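Oxidoreductase, short chain dehydrogenase/reductase family protein (Bifidobacterium adolescentis L2-32, PDB 6OW4) acts as an NADH-dependent 20beta-hydroxysteroid dehydrogenase of the short-chain dehydrogenase/reductase family, binding its dinucleotide on a Rossmann fold. Local coordinates at residues L111-V116 with I162-I166; N188-G192 with A249-V253; G52-A57 with N262-A266. Residue numbers count along the deposited sequence, not the author numbering.

Interaction 1. Residues L111-V116 with I162-I166; sequences LKTQLV and IAHEI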
# COMPACT_ATOMS: atom_id res chain seq x y z
N LEU F 111 -32.69 5.80 -14.98
CA LEU F 111 -32.18 6.71 -13.92
C LEU F 111 -31.34 7.82 -14.58
O LEU F 111 -31.54 8.99 -14.22
CB LEU F 111 -31.35 5.92 -12.91
CG LEU F 111 -30.78 6.75 -11.75
CD1 LEU F 111 -31.89 7.24 -10.83
CD2 LEU F 111 -29.75 5.95 -10.96
N LYS F 112 -30.44 7.43 -15.49
CA LYS F 112 -29.60 8.36 -16.29
C LYS F 112 -30.49 9.42 -16.94
O LYS F 112 -30.17 10.62 -16.82
CB LYS F 112 -28.82 7.58 -17.36
CG LYS F 112 -27.76 8.38 -18.11
CD LYS F 112 -27.10 7.60 -19.23
CE LYS F 112 -25.83 8.26 -19.75
NZ LYS F 112 -26.08 9.63 -20.26
N THR F 113 -31.59 9.00 -17.57
CA THR F 113 -32.57 9.87 -18.27
C THR F 113 -33.18 10.86 -17.27
O THR F 113 -33.23 12.07 -17.60
CB THR F 113 -33.66 9.03 -18.96
OG1 THR F 113 -33.00 8.22 -19.93
CG2 THR F 113 -34.73 9.87 -19.63
N GLN F 114 -33.61 10.38 -16.10
CA GLN F 114 -34.37 11.19 -15.10
C GLN F 114 -33.42 12.14 -14.35
O GLN F 114 -33.86 13.26 -14.04
CB GLN F 114 -35.13 10.27 -14.14
CG GLN F 114 -36.32 9.57 -14.80
CD GLN F 114 -37.14 10.53 -15.63
OE1 GLN F 114 -37.64 11.53 -15.13
NE2 GLN F 114 -37.26 10.23 -16.91
N LEU F 115 -32.19 11.70 -14.07
CA LEU F 115 -31.14 12.55 -13.45
C LEU F 115 -30.94 13.81 -14.31
O LEU F 115 -30.95 14.91 -13.74
CB LEU F 115 -29.84 11.76 -13.32
CG LEU F 115 -29.76 10.79 -12.14
CD1 LEU F 115 -28.55 9.89 -12.25
CD2 LEU F 115 -29.74 11.55 -10.82
N VAL F 116 -30.79 13.64 -15.63
CA VAL F 116 -30.55 14.75 -16.60
C VAL F 116 -31.80 15.64 -16.66
O VAL F 116 -31.64 16.87 -16.59
CB VAL F 116 -30.16 14.21 -17.99
CG1 VAL F 116 -30.08 15.32 -19.03
CG2 VAL F 116 -28.86 13.43 -17.96
N ILE F 162 -22.76 5.98 -15.63
CA ILE F 162 -23.80 6.96 -16.07
C ILE F 162 -23.44 8.35 -15.53
O ILE F 162 -23.76 9.34 -16.20
CB ILE F 162 -25.22 6.52 -15.67
CG1 ILE F 162 -25.43 6.45 -14.15
CG2 ILE F 162 -25.59 5.21 -16.35
CD1 ILE F 162 -26.88 6.48 -13.73
N ALA F 163 -22.79 8.42 -14.36
CA ALA F 163 -22.36 9.68 -13.70
C ALA F 163 -21.35 10.42 -14.59
O ALA F 163 -21.62 11.59 -14.94
CB ALA F 163 -21.79 9.38 -12.34
N HIS F 164 -20.25 9.76 -14.96
CA HIS F 164 -19.16 10.37 -15.77
C HIS F 164 -19.56 10.41 -17.25
O HIS F 164 -18.95 11.20 -18.00
CB HIS F 164 -17.81 9.68 -15.51
CG HIS F 164 -17.68 8.29 -16.03
ND1 HIS F 164 -17.63 8.01 -17.38
CD2 HIS F 164 -17.53 7.11 -15.40
CE1 HIS F 164 -17.49 6.71 -17.56
NE2 HIS F 164 -17.42 6.14 -16.35
N GLU F 165 -20.55 9.61 -17.66
CA GLU F 165 -21.18 9.69 -19.01
C GLU F 165 -21.88 11.04 -19.16
O GLU F 165 -21.61 11.73 -20.16
CB GLU F 165 -22.16 8.53 -19.23
CG GLU F 165 -21.51 7.28 -19.80
CD GLU F 165 -22.41 6.07 -19.90
OE1 GLU F 165 -23.59 6.17 -19.51
OE2 GLU F 165 -21.94 5.01 -20.37
N ILE F 166 -22.74 11.40 -18.20
CA ILE F 166 -23.52 12.68 -18.18
C ILE F 166 -22.53 13.85 -18.23
O ILE F 166 -22.77 14.78 -19.03
CB ILE F 166 -24.43 12.75 -16.93
CG1 ILE F 166 -25.60 11.77 -17.03
CG2 ILE F 166 -24.92 14.17 -16.69
CD1 ILE F 166 -26.23 11.41 -15.70

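Interaction 2. Residues N188-G192 with A249-V253; sequences NYMMG and AMLEV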
# COMPACT_ATOMS: atom_id res chain seq x y z
N ASN F 188 -11.50 -8.23 8.33
CA ASN F 188 -11.95 -7.64 9.61
C ASN F 188 -11.69 -8.64 10.74
O ASN F 188 -12.19 -9.78 10.65
CB ASN F 188 -13.42 -7.22 9.58
CG ASN F 188 -13.74 -6.19 8.51
OD1 ASN F 188 -12.94 -5.97 7.60
ND2 ASN F 188 -14.90 -5.57 8.61
N TYR F 189 -10.92 -8.23 11.75
CA TYR F 189 -10.45 -9.08 12.87
C TYR F 189 -11.56 -9.21 13.92
O TYR F 189 -12.16 -8.18 14.29
CB TYR F 189 -9.18 -8.48 13.48
CG TYR F 189 -8.79 -9.05 14.82
CD1 TYR F 189 -8.03 -10.20 14.92
CD2 TYR F 189 -9.20 -8.43 16.00
CE1 TYR F 189 -7.67 -10.72 16.15
CE2 TYR F 189 -8.85 -8.94 17.24
CZ TYR F 189 -8.09 -10.09 17.31
OH TYR F 189 -7.74 -10.60 18.53
N MET F 190 -11.82 -10.44 14.39
CA MET F 190 -12.76 -10.75 15.50
C MET F 190 -12.20 -11.91 16.33
O MET F 190 -12.59 -13.07 16.07
CB MET F 190 -14.15 -11.11 14.99
CG MET F 190 -14.99 -9.90 14.59
SD MET F 190 -15.38 -8.81 15.98
CE MET F 190 -16.68 -9.75 16.79
N MET F 191 -11.31 -11.60 17.28
CA MET F 191 -10.82 -12.52 18.35
C MET F 191 -10.28 -13.82 17.73
O MET F 191 -10.84 -14.90 18.02
CB MET F 191 -11.94 -12.84 19.34
CG MET F 191 -12.48 -11.61 20.05
SD MET F 191 -13.92 -11.99 21.09
CE MET F 191 -13.17 -13.00 22.36
N GLY F 192 -9.24 -13.71 16.89
CA GLY F 192 -8.52 -14.85 16.29
C GLY F 192 -8.94 -15.12 14.86
O GLY F 192 -8.05 -15.38 14.02
N ALA F 249 -16.01 -5.68 22.19
CA ALA F 249 -15.15 -6.72 21.58
C ALA F 249 -14.68 -6.27 20.19
O ALA F 249 -13.50 -6.47 19.87
CB ALA F 249 -15.88 -8.04 21.50
N MET F 250 -15.59 -5.68 19.40
CA MET F 250 -15.34 -5.20 18.01
C MET F 250 -14.34 -4.04 18.02
O MET F 250 -13.56 -3.94 17.05
CB MET F 250 -16.63 -4.73 17.34
CG MET F 250 -17.57 -5.85 16.96
SD MET F 250 -19.20 -5.24 16.48
CE MET F 250 -18.90 -4.83 14.76
N LEU F 251 -14.37 -3.19 19.05
CA LEU F 251 -13.56 -1.94 19.14
C LEU F 251 -12.22 -2.21 19.86
O LEU F 251 -11.51 -1.22 20.14
CB LEU F 251 -14.38 -0.87 19.87
CG LEU F 251 -15.72 -0.52 19.23
CD1 LEU F 251 -16.46 0.50 20.08
CD2 LEU F 251 -15.54 -0.02 17.81
N GLU F 252 -11.90 -3.48 20.14
CA GLU F 252 -10.55 -3.94 20.57
C GLU F 252 -9.48 -3.22 19.74
O GLU F 252 -8.58 -2.59 20.34
CB GLU F 252 -10.41 -5.45 20.36
CG GLU F 252 -10.77 -6.29 21.57
CD GLU F 252 -10.45 -7.77 21.39
OE1 GLU F 252 -9.30 -8.08 21.00
OE2 GLU F 252 -11.35 -8.61 21.62
N VAL F 253 -9.61 -3.30 18.42
CA VAL F 253 -8.56 -2.94 17.42
C VAL F 253 -8.87 -1.58 16.79
O VAL F 253 -8.34 -1.30 15.70
CB VAL F 253 -8.42 -4.05 16.35
CG1 VAL F 253 -7.82 -5.32 16.93
CG2 VAL F 253 -9.74 -4.35 15.66

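Interaction 3. Residues G52-A57 with N262-A266; sequences GLGRNA and NDEIA. With NAD (nicotinamide-adenine-dinucleotide), chain N.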
# COMPACT_ATOMS: atom_id res chain seq x y z
N GLY F 52 -28.03 5.05 6.43
CA GLY F 52 -27.47 6.10 7.30
C GLY F 52 -26.43 6.96 6.60
O GLY F 52 -26.56 8.20 6.63
N LEU F 53 -25.41 6.33 6.00
CA LEU F 53 -24.29 7.02 5.31
C LEU F 53 -24.82 7.81 4.11
O LEU F 53 -24.38 8.95 3.92
CB LEU F 53 -23.25 6.00 4.85
CG LEU F 53 -22.53 5.22 5.96
CD1 LEU F 53 -21.43 4.35 5.38
CD2 LEU F 53 -21.96 6.16 7.00
N GLY F 54 -25.74 7.21 3.35
CA GLY F 54 -26.32 7.79 2.13
C GLY F 54 -27.10 9.07 2.42
O GLY F 54 -26.76 10.11 1.81
N ARG F 55 -28.09 9.01 3.32
CA ARG F 55 -29.01 10.14 3.61
C ARG F 55 -28.25 11.26 4.31
O ARG F 55 -28.51 12.44 3.98
CB ARG F 55 -30.23 9.66 4.41
CG ARG F 55 -29.95 9.25 5.85
CD ARG F 55 -31.16 8.54 6.44
NE ARG F 55 -30.99 8.20 7.85
CZ ARG F 55 -30.87 6.96 8.34
NH1 ARG F 55 -30.90 5.90 7.55
NH2 ARG F 55 -30.73 6.80 9.64
N ASN F 56 -27.33 10.93 5.22
CA ASN F 56 -26.52 11.93 5.99
C ASN F 56 -25.53 12.63 5.05
O ASN F 56 -25.35 13.85 5.20
CB ASN F 56 -25.80 11.30 7.19
CG ASN F 56 -26.73 11.04 8.36
OD1 ASN F 56 -26.58 11.65 9.41
ND2 ASN F 56 -27.67 10.12 8.19
N ALA F 57 -24.92 11.89 4.12
CA ALA F 57 -24.02 12.43 3.07
C ALA F 57 -24.81 13.40 2.19
O ALA F 57 -24.36 14.56 2.05
CB ALA F 57 -23.44 11.30 2.24
N ASN F 262 -22.64 8.86 11.16
CA ASN F 262 -22.97 9.15 9.73
C ASN F 262 -22.43 10.53 9.35
O ASN F 262 -21.99 10.69 8.19
CB ASN F 262 -24.47 9.04 9.47
CG ASN F 262 -25.02 7.64 9.66
OD1 ASN F 262 -24.30 6.66 9.49
ND2 ASN F 262 -26.29 7.53 10.00
N ASP F 263 -22.46 11.48 10.29
CA ASP F 263 -22.00 12.89 10.10
C ASP F 263 -20.49 12.93 9.82
O ASP F 263 -20.06 13.79 9.02
CB ASP F 263 -22.35 13.75 11.31
CG ASP F 263 -21.77 13.24 12.62
OD1 ASP F 263 -22.34 12.29 13.18
OD2 ASP F 263 -20.73 13.78 13.05
N GLU F 264 -19.71 12.04 10.45
CA GLU F 264 -18.23 12.00 10.34
C GLU F 264 -17.82 11.44 8.97
O GLU F 264 -16.65 11.64 8.57
CB GLU F 264 -17.63 11.16 11.47
CG GLU F 264 -17.90 11.76 12.84
CD GLU F 264 -17.26 10.99 13.99
OE1 GLU F 264 -17.46 9.76 14.06
OE2 GLU F 264 -16.56 11.63 14.80
N ILE F 265 -18.73 10.74 8.29
CA ILE F 265 -18.58 10.28 6.88
C ILE F 265 -19.09 11.38 5.95
O ILE F 265 -18.47 11.60 4.89
CB ILE F 265 -19.30 8.94 6.66
CG1 ILE F 265 -18.78 7.84 7.59
CG2 ILE F 265 -19.23 8.51 5.20
CD1 ILE F 265 -17.33 7.46 7.35
N ALA F 266 -20.18 12.06 6.34
CA ALA F 266 -20.84 13.14 5.57
C ALA F 266 -19.83 14.26 5.28
O ALA F 266 -19.80 14.74 4.13
CB ALA F 266 -22.04 13.65 6.32
PA NAD N . -27.21 0.30 4.63
O1A NAD N . -27.44 -1.16 4.41
O2A NAD N . -28.47 0.95 5.21
O5B NAD N . -26.83 1.04 3.27
C5B NAD N . -26.80 0.33 2.03
C4B NAD N . -27.89 0.94 1.11
O4B NAD N . -27.61 0.42 -0.34
C3B NAD N . -29.06 0.57 1.42
O3B NAD N . -29.98 1.72 1.57
C2B NAD N . -29.61 -0.40 0.19
O2B NAD N . -31.05 -0.24 0.02
C1B NAD N . -28.98 -0.03 -0.85
N9A NAD N . -28.82 -1.20 -1.78
C8A NAD N . -28.34 -2.46 -1.72
N7A NAD N . -28.51 -3.03 -2.94
C5A NAD N . -29.09 -2.13 -3.75
C6A NAD N . -29.48 -2.20 -5.09
N6A NAD N . -29.44 -3.19 -6.12
N1A NAD N . -30.06 -1.13 -5.69
C2A NAD N . -30.27 0.03 -4.98
N3A NAD N . -29.88 0.11 -3.64
C4A NAD N . -29.29 -0.98 -3.04
O3 NAD N . -25.96 0.48 5.69
PN NAD N . -24.76 1.55 5.49
O1N NAD N . -23.87 1.48 6.70
O2N NAD N . -25.36 2.95 5.36
O5D NAD N . -23.91 1.15 4.21
C5D NAD N . -23.73 2.07 3.13
C4D NAD N . -22.45 1.70 2.35
O4D NAD N . -21.41 1.82 3.13
C3D NAD N . -22.48 0.25 1.90
O3D NAD N . -22.04 0.15 0.61
C2D NAD N . -21.50 -0.48 2.87
O2D NAD N . -20.96 -1.68 2.18
C1D NAD N . -20.61 0.42 3.13
N1N NAD N . -19.93 0.26 4.42
C2N NAD N . -20.61 0.47 5.61
C3N NAD N . -19.94 0.32 6.84
C7N NAD N . -20.69 0.55 8.17
O7N NAD N . -20.34 -0.06 9.17
N7N NAD N . -21.78 1.45 8.27
C4N NAD N . -18.61 -0.03 6.86
C5N NAD N . -17.92 -0.23 5.67
C6N NAD N . -18.59 -0.08 4.45

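Interaction 1. Residues L111-V116 with I162-I166
Two isoleucines one turn apart, Ile162 and Ile166, form a ridge on helix 142-170 that settles into the face of helix 105-119. The groove receiving it runs between the row of Leu111 and Leu115 and that of Lys112 and Val116. Ile162 pushes its CD1 to 4.0 Å from Leu111 CD2 and 4.1 Å from Leu115 CD1, while Lys112 CG lies 4.0 Å from Ile162 CB. One turn on, Ile166 fills the next hollow: its CG1 is 3.8 Å from Val116 CG2 and its CD1 4.3 Å from Leu115 CB. Beta-branched side chains suit this role, being stiff and bulky near the backbone.

Lys112 roofs the groove. Extended as far as CE, then turned at chi4, it lies over both isoleucines; Lys112 NZ passes 3.9 Å from Ile166 CG1 to reach a salt bridge with Glu169. Glu165 OE1 is 3.1 Å from Lys112 CE but 4.3 Å from Lys112 NZ, beyond salt-bridge range; Glu165 OE2 pairs with Arg161.

The segment axes approach to 10.5 Å and cross at -45°, near the value expected for ridges-into-grooves packing of i, i+4 ridges. Both helices cover one face of the parallel sheet, the doubly wound arrangement of a Rossmann fold.

Interaction 2. Residues N188-G192 with A249-V253
Tyr189 gives up the most surface here. It stands on the short strand 189-190 and sends its ring across to the chain that leaves helix 244-250, where Tyr189 CD2 lies 3.5 Å from Val253 CG1. An aromatic ring suits the place because it offers a broad apolar surface to the valine and still carries a hydroxyl at its far end. That hydroxyl comes beside Glu252: Tyr189 OH is 3.9 Å from Glu252 OE1, which sits near the ring plane, at its edge. This is polar proximity rather than a bond.

Met190, next in burial, leaves its backbone sideways, but its thioether bends back, all three chi angles near -60° or -80°, until Met190 SD is 3.8 Å from Met250 CG. Flexible, polarisable methionines adapt well to such a partly exposed meeting. Glu252 is the third main participant: beyond Tyr189 it meets Met191, whose CG is 3.6 Å from Glu252 OE2.

The contact continues across a subunit boundary. Tyr189 makes an edge-to-face stack with Phe294 of the third subunit, and Glu252 O accepts a weak hydrogen bond from Tyr189 OH of that subunit.

Segment 249-253 belongs to the region between the last two sheet strands that often covers the substrate in this family; the side chain of Met250 is about 7 Å from the bound NAD. Apolar packing, with thioethers prominent, holds the segments together within the chain, while the polar groups of Tyr189 and Glu252 face the third subunit, where the Glu252 carboxylate also comes close to the like charge of its counterpart.

Interaction 3. Residues G52-A57 with N262-A266
Leu53, at the start of helix 52-63, takes the m, t rotamer and its methyls fork usefully: Leu53 CD2 lies 3.6 Å from Ile265 CG1, while Leu53 CD1 rests 3.4 Å from O4D of NAD. Gly52 and Leu53 belong to the glycine-rich TGxxxGxG turn of SDR enzymes, where the helix starts beside the pyrophosphate. Asn262, chi1 -65°, lays its amide over the helix start, Asn262 ND2 being 3.3 Å from Gly52 CA; a CB on Gly52 would collide with it, so glycine fits. Asn56, chi1 -77°, folds back so that its ND2 makes a weak 2.7 Å bond to Gly52 O; its CG packs 3.2 Å from Asn262 CB.

Ala266 CB comes 3.5 Å from Asn56 O and 4.0 Å from Ala57 CA, small residues allowing the segment axes to near 8.3 Å.

Packing joins the segments. Asn56 ND2 and Asn262 ND2 bond to Asp24 and Leu23 O of the fourth subunit, and Leu53 N bonds weakly to NAD; Asn262 OD1, 3.5 Å from Leu53 CD2, is buried without a polar partner.

Overall arrangement
Interaction 3 lies deepest, its centre about 9 Å from that of the chain, and is wholly buried; interaction 1 is only partly buried, and interaction 2 is peripheral, its centre about 25 Å from the chain's. Interactions 1 and 3 both pair helices, but different ones: in the Rossmann plan 105-119 and 142-170 cover one face of the sheet, 52-63 and 262-273 the other. Along the chain, 3 closes a loop containing 1 and 2. Chemistry follows place: bulky aliphatics under a charged rim in 1, methionines and an aromatic in 2, small residues and asparagines beside a leucine-isoleucine pair in 3. Interactions 2 and 3 adjoin other subunits directly, and only 3 touches NAD.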